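Local structure of Ras GTPase-activating-like protein IQGAP3 (Homo sapiens, 3ISU) at residues 32-43 against 102-113. The protein is an IQGAP-family scaffold whose Ras GTPase-activating-like region probably binds small GTPases without activating their hydrolysis, linking them to calmodulin and the cytoskeleton. Sequence-based numbering, arbitrary orientation.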
# COMPACT_ATOMS: atom_id res chain seq x y z
N LEU A 32 -3.99 7.31 -3.65
CA LEU A 32 -2.95 7.23 -2.61
C LEU A 32 -2.01 8.46 -2.59
O LEU A 32 -1.57 8.94 -1.54
CB LEU A 32 -2.18 5.95 -2.77
CG LEU A 32 -2.93 4.66 -2.50
CD1 LEU A 32 -1.87 3.58 -2.54
CD2 LEU A 32 -3.64 4.68 -1.18
N LEU A 33 -1.76 9.03 -3.76
CA LEU A 33 -1.00 10.29 -3.82
C LEU A 33 -1.72 11.41 -3.15
O LEU A 33 -1.16 12.16 -2.36
CB LEU A 33 -0.69 10.66 -5.29
CG LEU A 33 0.15 11.92 -5.47
CD1 LEU A 33 1.63 11.59 -5.07
CD2 LEU A 33 0.08 12.46 -6.92
N GLU A 34 -3.01 11.51 -3.44
CA GLU A 34 -3.81 12.57 -2.91
C GLU A 34 -3.85 12.46 -1.40
O GLU A 34 -3.92 13.48 -0.71
CB GLU A 34 -5.20 12.53 -3.54
CG GLU A 34 -6.03 13.76 -3.34
CD GLU A 34 -6.72 13.77 -2.00
OE1 GLU A 34 -7.01 12.66 -1.49
OE2 GLU A 34 -6.92 14.88 -1.44
N LYS A 35 -3.79 11.23 -0.88
CA LYS A 35 -3.82 11.01 0.56
C LYS A 35 -2.44 11.19 1.21
O LYS A 35 -2.32 11.24 2.43
CB LYS A 35 -4.37 9.60 0.85
CG LYS A 35 -5.86 9.47 0.53
CD LYS A 35 -6.32 8.01 0.64
CE LYS A 35 -7.77 7.88 0.16
NZ LYS A 35 -8.75 8.60 1.01
N GLY A 36 -1.39 11.29 0.42
CA GLY A 36 -0.06 11.44 0.95
C GLY A 36 0.61 10.12 1.28
O GLY A 36 1.76 10.11 1.70
N VAL A 37 -0.10 9.02 1.03
CA VAL A 37 0.44 7.66 1.19
C VAL A 37 1.45 7.31 0.12
O VAL A 37 2.49 6.75 0.43
CB VAL A 37 -0.71 6.59 1.24
CG1 VAL A 37 -0.16 5.16 1.31
CG2 VAL A 37 -1.66 6.85 2.42
N LEU A 38 1.18 7.65 -1.14
CA LEU A 38 2.12 7.40 -2.22
C LEU A 38 2.97 8.63 -2.42
O LEU A 38 2.43 9.73 -2.39
CB LEU A 38 1.41 7.06 -3.53
CG LEU A 38 2.30 6.68 -4.70
CD1 LEU A 38 3.13 5.43 -4.45
CD2 LEU A 38 1.43 6.48 -5.98
N VAL A 39 4.27 8.43 -2.59
CA VAL A 39 5.24 9.52 -2.77
C VAL A 39 5.65 9.64 -4.22
O VAL A 39 5.65 10.76 -4.79
CB VAL A 39 6.50 9.28 -1.88
CG1 VAL A 39 7.63 10.26 -2.23
CG2 VAL A 39 6.10 9.40 -0.43
N GLU A 40 5.97 8.51 -4.82
CA GLU A 40 6.41 8.42 -6.21
C GLU A 40 6.33 7.01 -6.74
O GLU A 40 6.32 6.03 -5.97
CB GLU A 40 7.86 8.92 -6.39
CG GLU A 40 8.92 7.99 -5.93
CD GLU A 40 10.38 8.46 -6.29
OE1 GLU A 40 10.63 9.68 -6.26
OE2 GLU A 40 11.25 7.60 -6.60
N ILE A 41 6.28 6.89 -8.07
CA ILE A 41 6.50 5.62 -8.71
C ILE A 41 7.59 5.90 -9.74
O ILE A 41 7.39 6.63 -10.72
CB ILE A 41 5.25 5.00 -9.39
CG1 ILE A 41 4.10 4.81 -8.38
CG2 ILE A 41 5.64 3.69 -10.00
CD1 ILE A 41 2.79 4.25 -8.98
N GLU A 42 8.77 5.35 -9.48
CA GLU A 42 9.90 5.62 -10.34
C GLU A 42 9.60 5.20 -11.79
O GLU A 42 9.05 4.14 -12.01
CB GLU A 42 11.14 4.89 -9.80
CG GLU A 42 12.40 5.61 -10.09
CD GLU A 42 13.64 4.76 -9.83
OE1 GLU A 42 13.51 3.60 -9.30
OE2 GLU A 42 14.73 5.26 -10.20
N ASP A 43 9.93 6.06 -12.75
CA ASP A 43 9.71 5.79 -14.19
C ASP A 43 8.24 5.68 -14.59
O ASP A 43 7.94 5.06 -15.61
CB ASP A 43 10.42 4.51 -14.65
CG ASP A 43 11.92 4.54 -14.41
OD1 ASP A 43 12.53 5.59 -14.69
OD2 ASP A 43 12.46 3.53 -13.90
N LYS A 102 9.51 -0.03 -7.31
CA LYS A 102 9.56 1.37 -7.72
C LYS A 102 8.51 2.28 -7.10
O LYS A 102 8.55 3.49 -7.35
CB LYS A 102 9.49 1.44 -9.25
CG LYS A 102 10.78 0.97 -9.95
CD LYS A 102 10.73 1.19 -11.46
CE LYS A 102 12.08 0.88 -12.12
NZ LYS A 102 11.94 0.90 -13.61
N ALA A 103 7.59 1.76 -6.30
CA ALA A 103 6.57 2.61 -5.66
C ALA A 103 7.01 2.98 -4.26
O ALA A 103 7.17 2.11 -3.43
CB ALA A 103 5.21 1.92 -5.61
N LYS A 104 7.15 4.25 -3.97
CA LYS A 104 7.61 4.66 -2.65
C LYS A 104 6.41 5.16 -1.90
O LYS A 104 5.63 5.95 -2.44
CB LYS A 104 8.66 5.75 -2.74
CG LYS A 104 10.05 5.30 -3.17
CD LYS A 104 10.98 6.54 -3.03
CE LYS A 104 12.48 6.22 -3.04
NZ LYS A 104 13.25 7.45 -2.58
N VAL A 105 6.21 4.68 -0.67
CA VAL A 105 5.06 5.05 0.13
C VAL A 105 5.56 5.65 1.43
O VAL A 105 6.64 5.23 1.93
CB VAL A 105 4.07 3.89 0.41
CG1 VAL A 105 3.38 3.45 -0.88
CG2 VAL A 105 4.75 2.72 1.06
N ASN A 106 4.83 6.63 1.93
CA ASN A 106 5.19 7.29 3.17
C ASN A 106 4.78 6.40 4.34
O ASN A 106 3.63 6.04 4.47
CB ASN A 106 4.44 8.60 3.27
CG ASN A 106 4.77 9.35 4.54
OD1 ASN A 106 4.05 9.25 5.51
ND2 ASN A 106 5.92 10.04 4.55
N VAL A 107 5.74 6.03 5.19
CA VAL A 107 5.50 5.09 6.27
C VAL A 107 4.44 5.64 7.24
O VAL A 107 3.51 4.93 7.61
CB VAL A 107 6.84 4.76 7.00
CG1 VAL A 107 6.58 3.97 8.29
CG2 VAL A 107 7.78 3.95 6.10
N ASN A 108 4.56 6.91 7.69
CA ASN A 108 3.60 7.43 8.64
C ASN A 108 2.17 7.39 8.11
O ASN A 108 1.24 7.01 8.83
CB ASN A 108 3.94 8.87 9.03
CG ASN A 108 5.17 8.96 9.93
OD1 ASN A 108 5.54 7.97 10.53
ND2 ASN A 108 5.78 10.15 10.04
N LEU A 109 1.99 7.79 6.85
CA LEU A 109 0.65 7.88 6.32
C LEU A 109 0.07 6.51 5.92
O LEU A 109 -1.17 6.31 6.00
CB LEU A 109 0.56 8.94 5.22
CG LEU A 109 0.61 10.37 5.79
CD1 LEU A 109 0.81 11.36 4.65
CD2 LEU A 109 -0.62 10.71 6.60
N LEU A 110 0.95 5.56 5.60
CA LEU A 110 0.52 4.16 5.43
C LEU A 110 0.04 3.59 6.73
O LEU A 110 -1.03 3.00 6.79
CB LEU A 110 1.59 3.30 4.81
CG LEU A 110 1.30 1.82 4.53
CD1 LEU A 110 0.01 1.69 3.64
CD2 LEU A 110 2.56 1.19 3.91
N ILE A 111 0.80 3.80 7.81
CA ILE A 111 0.35 3.36 9.13
C ILE A 111 -1.03 3.94 9.46
O ILE A 111 -1.94 3.22 9.96
CB ILE A 111 1.38 3.71 10.23
CG1 ILE A 111 2.61 2.84 10.06
CG2 ILE A 111 0.76 3.58 11.63
CD1 ILE A 111 3.84 3.29 10.92
N PHE A 112 -1.20 5.24 9.23
CA PHE A 112 -2.47 5.91 9.47
C PHE A 112 -3.60 5.32 8.64
O PHE A 112 -4.64 4.99 9.18
CB PHE A 112 -2.31 7.38 9.20
CG PHE A 112 -3.58 8.18 9.42
CD1 PHE A 112 -4.15 8.25 10.67
CD2 PHE A 112 -4.15 8.88 8.38
CE1 PHE A 112 -5.31 9.03 10.88
CE2 PHE A 112 -5.30 9.65 8.57
CZ PHE A 112 -5.87 9.71 9.82
N LEU A 113 -3.37 5.09 7.36
CA LEU A 113 -4.40 4.45 6.53
C LEU A 113 -4.80 3.03 6.98
O LEU A 113 -6.00 2.73 7.10
CB LEU A 113 -3.94 4.40 5.08
CG LEU A 113 -4.98 3.97 4.02
CD1 LEU A 113 -6.08 5.01 3.83
CD2 LEU A 113 -4.21 3.74 2.67
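K102 and D43 close one end of this strand pair: the extended lysine runs past the side chain of E42, which it crosses at about a right angle, and K102 NZ reaches OD2 of D43 at 2.7 Å on the anti lone pair, a salt bridge. The backbone adds a bond there, E42 N to K102 O. Two residues on, K104 lies alongside E40, both pointing the same way, with K104 CD 3.7 Å from E40 OE2; the charged ends are further apart, K104 NZ to E40 OE2 4.5 Å, so K104's methylenes do the touching, against OE2 and CG of E40. A lysine in place of E40 would probably leave K104 without its nearby opposite charge and set two like charges side by side. Strand 38-41 is the edge of a three-stranded antiparallel sheet of the RGC domain, with 103-106 in the middle and 96-99 beyond; a classic beta bulge puts both V39 and E40 against K104, V39 N donating to K104 O and K104 N to E40 O. V37, in the loop between helix 29-35 and strand 38-41, accepts at O from N106 N. Its chi1 of 176° turns CG1 to L110 CD1 and CG2 to L109 CB and L113 CD2. N106 caps helix 107-119, OD1 taking L109 N in the carbonyl plane, and L109 CD1 rests 3.3 Å from G36 O, where a Schellman motif ends helix 29-35.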